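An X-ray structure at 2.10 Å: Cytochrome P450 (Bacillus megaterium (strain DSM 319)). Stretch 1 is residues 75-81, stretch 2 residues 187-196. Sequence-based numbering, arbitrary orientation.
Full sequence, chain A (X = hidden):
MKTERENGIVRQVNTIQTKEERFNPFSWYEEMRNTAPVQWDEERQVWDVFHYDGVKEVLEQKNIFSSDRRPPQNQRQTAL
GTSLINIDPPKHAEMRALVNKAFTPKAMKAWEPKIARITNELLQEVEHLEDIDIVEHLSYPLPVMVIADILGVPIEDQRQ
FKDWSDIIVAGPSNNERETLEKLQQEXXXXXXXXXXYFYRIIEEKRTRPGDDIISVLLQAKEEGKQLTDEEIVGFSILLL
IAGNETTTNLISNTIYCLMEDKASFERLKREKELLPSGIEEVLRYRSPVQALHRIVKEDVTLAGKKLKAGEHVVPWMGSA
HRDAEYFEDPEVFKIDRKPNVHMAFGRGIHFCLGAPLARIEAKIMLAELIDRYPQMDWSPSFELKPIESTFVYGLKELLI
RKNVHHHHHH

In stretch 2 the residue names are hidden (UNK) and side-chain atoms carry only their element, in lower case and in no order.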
# COMPACT_ATOMS: atom_id res chain seq x y z
N GLN A 75 9.10 16.23 -19.23
CA GLN A 75 8.01 17.13 -18.91
C GLN A 75 6.65 16.65 -19.46
O GLN A 75 5.85 17.47 -19.86
CB GLN A 75 8.29 18.55 -19.44
CG GLN A 75 9.46 19.32 -18.82
CD GLN A 75 10.65 18.46 -18.43
OE1 GLN A 75 11.56 19.05 -17.66
NE2 GLN A 75 10.75 17.30 -18.79
N ARG A 76 6.37 15.35 -19.48
CA ARG A 76 5.08 14.89 -19.97
C ARG A 76 4.30 14.06 -18.98
O ARG A 76 4.73 12.99 -18.64
CB ARG A 76 5.24 14.05 -21.22
CG ARG A 76 6.11 12.79 -21.10
CD ARG A 76 6.15 11.94 -22.37
NE ARG A 76 6.96 10.72 -22.19
CZ ARG A 76 7.19 9.85 -23.16
NH1 ARG A 76 6.71 10.07 -24.37
NH2 ARG A 76 7.91 8.74 -22.93
N GLN A 77 3.14 14.54 -18.57
CA GLN A 77 2.25 13.80 -17.67
C GLN A 77 1.91 12.38 -18.12
O GLN A 77 1.90 12.08 -19.27
CB GLN A 77 0.97 14.59 -17.45
CG GLN A 77 0.08 14.01 -16.38
CD GLN A 77 0.71 14.09 -15.01
OE1 GLN A 77 1.42 13.20 -14.60
NE2 GLN A 77 0.47 15.18 -14.32
N THR A 78 1.65 11.52 -17.18
CA THR A 78 1.35 10.13 -17.43
C THR A 78 -0.10 9.80 -17.20
O THR A 78 -0.82 10.59 -16.67
CB THR A 78 2.18 9.25 -16.50
OG1 THR A 78 1.81 9.50 -15.16
CG2 THR A 78 3.61 9.53 -16.64
N ALA A 79 -0.53 8.63 -17.60
CA ALA A 79 -1.89 8.19 -17.38
C ALA A 79 -2.06 8.09 -15.88
O ALA A 79 -3.07 8.45 -15.36
CB ALA A 79 -2.18 6.89 -18.06
N LEU A 80 -1.02 7.63 -15.20
CA LEU A 80 -1.05 7.60 -13.73
C LEU A 80 -1.28 8.98 -13.14
O LEU A 80 -1.99 9.12 -12.13
CB LEU A 80 0.25 7.01 -13.19
CG LEU A 80 0.25 5.54 -12.77
CD1 LEU A 80 1.67 5.22 -12.26
CD2 LEU A 80 -0.84 5.22 -11.69
N GLY A 81 -0.74 10.02 -13.77
CA GLY A 81 -0.94 11.38 -13.29
C GLY A 81 -2.35 11.92 -13.42
O GLY A 81 -2.64 12.98 -12.86
N UNK A 187 11.51 4.22 -14.71
CA UNK A 187 10.12 4.45 -14.37
C UNK A 187 9.32 4.93 -15.59
O UNK A 187 8.25 4.40 -15.89
c UNK A 187 11.00 5.03 -9.41
c UNK A 187 10.03 5.43 -13.21
c UNK A 187 10.49 4.76 -11.86
n UNK A 187 9.94 4.81 -8.40
c UNK A 187 10.43 5.70 -10.67
N UNK A 188 9.86 5.89 -16.34
CA UNK A 188 9.17 6.38 -17.53
C UNK A 188 8.93 5.25 -18.53
O UNK A 188 7.86 5.16 -19.14
c UNK A 188 9.98 7.50 -18.17
s UNK A 188 11.20 9.93 -18.11
c UNK A 188 10.26 10.63 -19.48
c UNK A 188 10.01 8.78 -17.38
N UNK A 189 9.91 4.37 -18.71
CA UNK A 189 9.73 3.25 -19.62
C UNK A 189 8.64 2.28 -19.13
O UNK A 189 7.88 1.73 -19.94
c UNK A 189 11.06 2.54 -19.80
c UNK A 189 10.97 1.21 -20.53
c UNK A 189 12.35 0.63 -20.82
n UNK A 189 13.47 -1.29 -21.98
c UNK A 189 12.27 -0.39 -21.97
N UNK A 190 8.57 2.05 -17.82
CA UNK A 190 7.56 1.15 -17.27
C UNK A 190 6.16 1.75 -17.37
O UNK A 190 5.20 1.04 -17.71
c UNK A 190 7.88 0.83 -15.80
N UNK A 191 6.02 3.05 -17.08
CA UNK A 191 4.76 3.75 -17.30
C UNK A 191 4.28 3.58 -18.74
O UNK A 191 3.11 3.28 -18.98
c UNK A 191 4.91 5.25 -17.03
n UNK A 191 5.80 5.85 -14.89
c UNK A 191 4.71 5.60 -15.60
o UNK A 191 3.57 5.68 -15.14
N UNK A 192 5.18 3.82 -19.70
CA UNK A 192 4.84 3.70 -21.12
C UNK A 192 4.28 2.33 -21.44
O UNK A 192 3.22 2.21 -22.07
o UNK A 192 5.53 6.31 -22.04
c UNK A 192 6.07 5.34 -22.64
c UNK A 192 6.08 3.96 -21.98
o UNK A 192 6.62 5.44 -23.76
N UNK A 193 5.02 1.29 -21.07
CA UNK A 193 4.64 -0.10 -21.34
C UNK A 193 3.36 -0.49 -20.61
O UNK A 193 2.48 -1.17 -21.17
o UNK A 193 8.16 -2.21 -20.21
o UNK A 193 9.20 -1.94 -22.12
c UNK A 193 8.21 -1.77 -21.38
c UNK A 193 5.80 -1.01 -20.93
c UNK A 193 7.00 -0.99 -21.91
N UNK A 194 3.21 -0.06 -19.35
CA UNK A 194 1.94 -0.24 -18.65
C UNK A 194 0.79 0.43 -19.40
O UNK A 194 -0.27 -0.17 -19.60
c UNK A 194 2.02 0.34 -17.24
c UNK A 194 2.89 0.50 -14.88
c UNK A 194 2.64 -0.45 -16.09
c UNK A 194 1.70 -1.55 -15.72
N UNK A 195 0.96 1.70 -19.76
CA UNK A 195 -0.07 2.38 -20.55
C UNK A 195 -0.40 1.62 -21.82
O UNK A 195 -1.57 1.34 -22.10
o UNK A 195 0.87 6.41 -21.05
c UNK A 195 0.89 6.01 -19.87
c UNK A 195 0.38 3.80 -20.86
c UNK A 195 0.32 4.66 -19.63
o UNK A 195 1.37 6.65 -18.90
N UNK A 196 0.62 1.24 -22.60
CA UNK A 196 0.30 0.62 -23.88
C UNK A 196 -0.34 -0.73 -23.67
O UNK A 196 -1.25 -1.10 -24.42
c UNK A 196 2.04 1.88 -25.18
c UNK A 196 1.54 0.52 -24.81
o UNK A 196 2.59 -0.17 -24.16
O HOH W 1 1.11 6.11 -16.15

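Stretch 2 is a continuous helical segment, and its side chains can be read from atom count, element and connectivity. Position 187 carries four carbons in a row ending in a nitrogen, an unbranched chain that stays clear of stretch 1; it is lysine, K187, and its amino group is hydrogen-bonded elsewhere in the structure. Position 188 has two carbons, a sulfur and a terminal carbon, unbranched. Its CA-to-CB bond points sideways, but the terminal methyl comes within 4.3 Å of R76 NE. A thioether in the middle of the chain identifies methionine, M188, and the approach of CE to the guanidinium is oblique. At position 189 four carbons again end in a nitrogen; its CA-to-CB bond points away from stretch 1, and all four chi angles are t: lysine, K189. Position 190 has a single side-chain carbon, buried and out of reach of stretch 1, and is alanine, A190.

Position 191 points toward stretch 1 with two carbons, the second carrying one oxygen and one nitrogen. This is the amide of asparagine, N191. The two ends of the amide have different partners: ND2 donates to K187 O (3.0 Å), one turn back in the helix, while OD1 faces stretch 1, 3.5 Å from L80 CD1 and 4.1 Å from T78 CB. Position 192 also has two carbons, but the second bears two oxygens, one of which lies 3.5 Å from R76 NH2. The short carboxylate is aspartate, D192. Its OD1 sits over one face of the guanidinium, well out of the plane, so the salt bridge rests on charge alone and no N-H points at the oxygen.

Position 193 has three carbons, the third with two oxygens, and is out of reach of stretch 1: glutamate, E193. Four carbons forked at the second mark position 194 as leucine, L194; it is buried and its CA-to-CB bond points toward stretch 1, but the nearest approach, L194 CD1 to L80 CD1, is 5.5 Å, too far for a contact. Position 195 repeats the three-carbon carboxylate, now directed at stretch 1, with an oxygen 3.6 Å from T78 CB. It is glutamate, E195, and its OE2 accepts a hydrogen bond from A79 N at 3.0 Å. Position 196 closes the segment with a CB carrying one oxygen and one carbon, the branched hydroxyl side chain of threonine, T196, which makes no contact across the stretches.

The contact is built mainly from residues 188, 191, 192 and 195, whose spacing of three or four brings them to the same side of the helix. At its centre the A79 N-H points almost straight at E195 OE2, with an angle of 175°. A water donates to the same oxygen, E195 OE2 (2.8 Å), and to N191 OD1 (2.7 Å), and accepts from L80 N (2.8 Å), so the two successive amides of A79 and L80 are satisfied, one directly and one through solvent. Toward the exposed end, R76 adds its charge pairing with D192 and its contact with M188.

Stretch 2 (187-196) KMKANDELET
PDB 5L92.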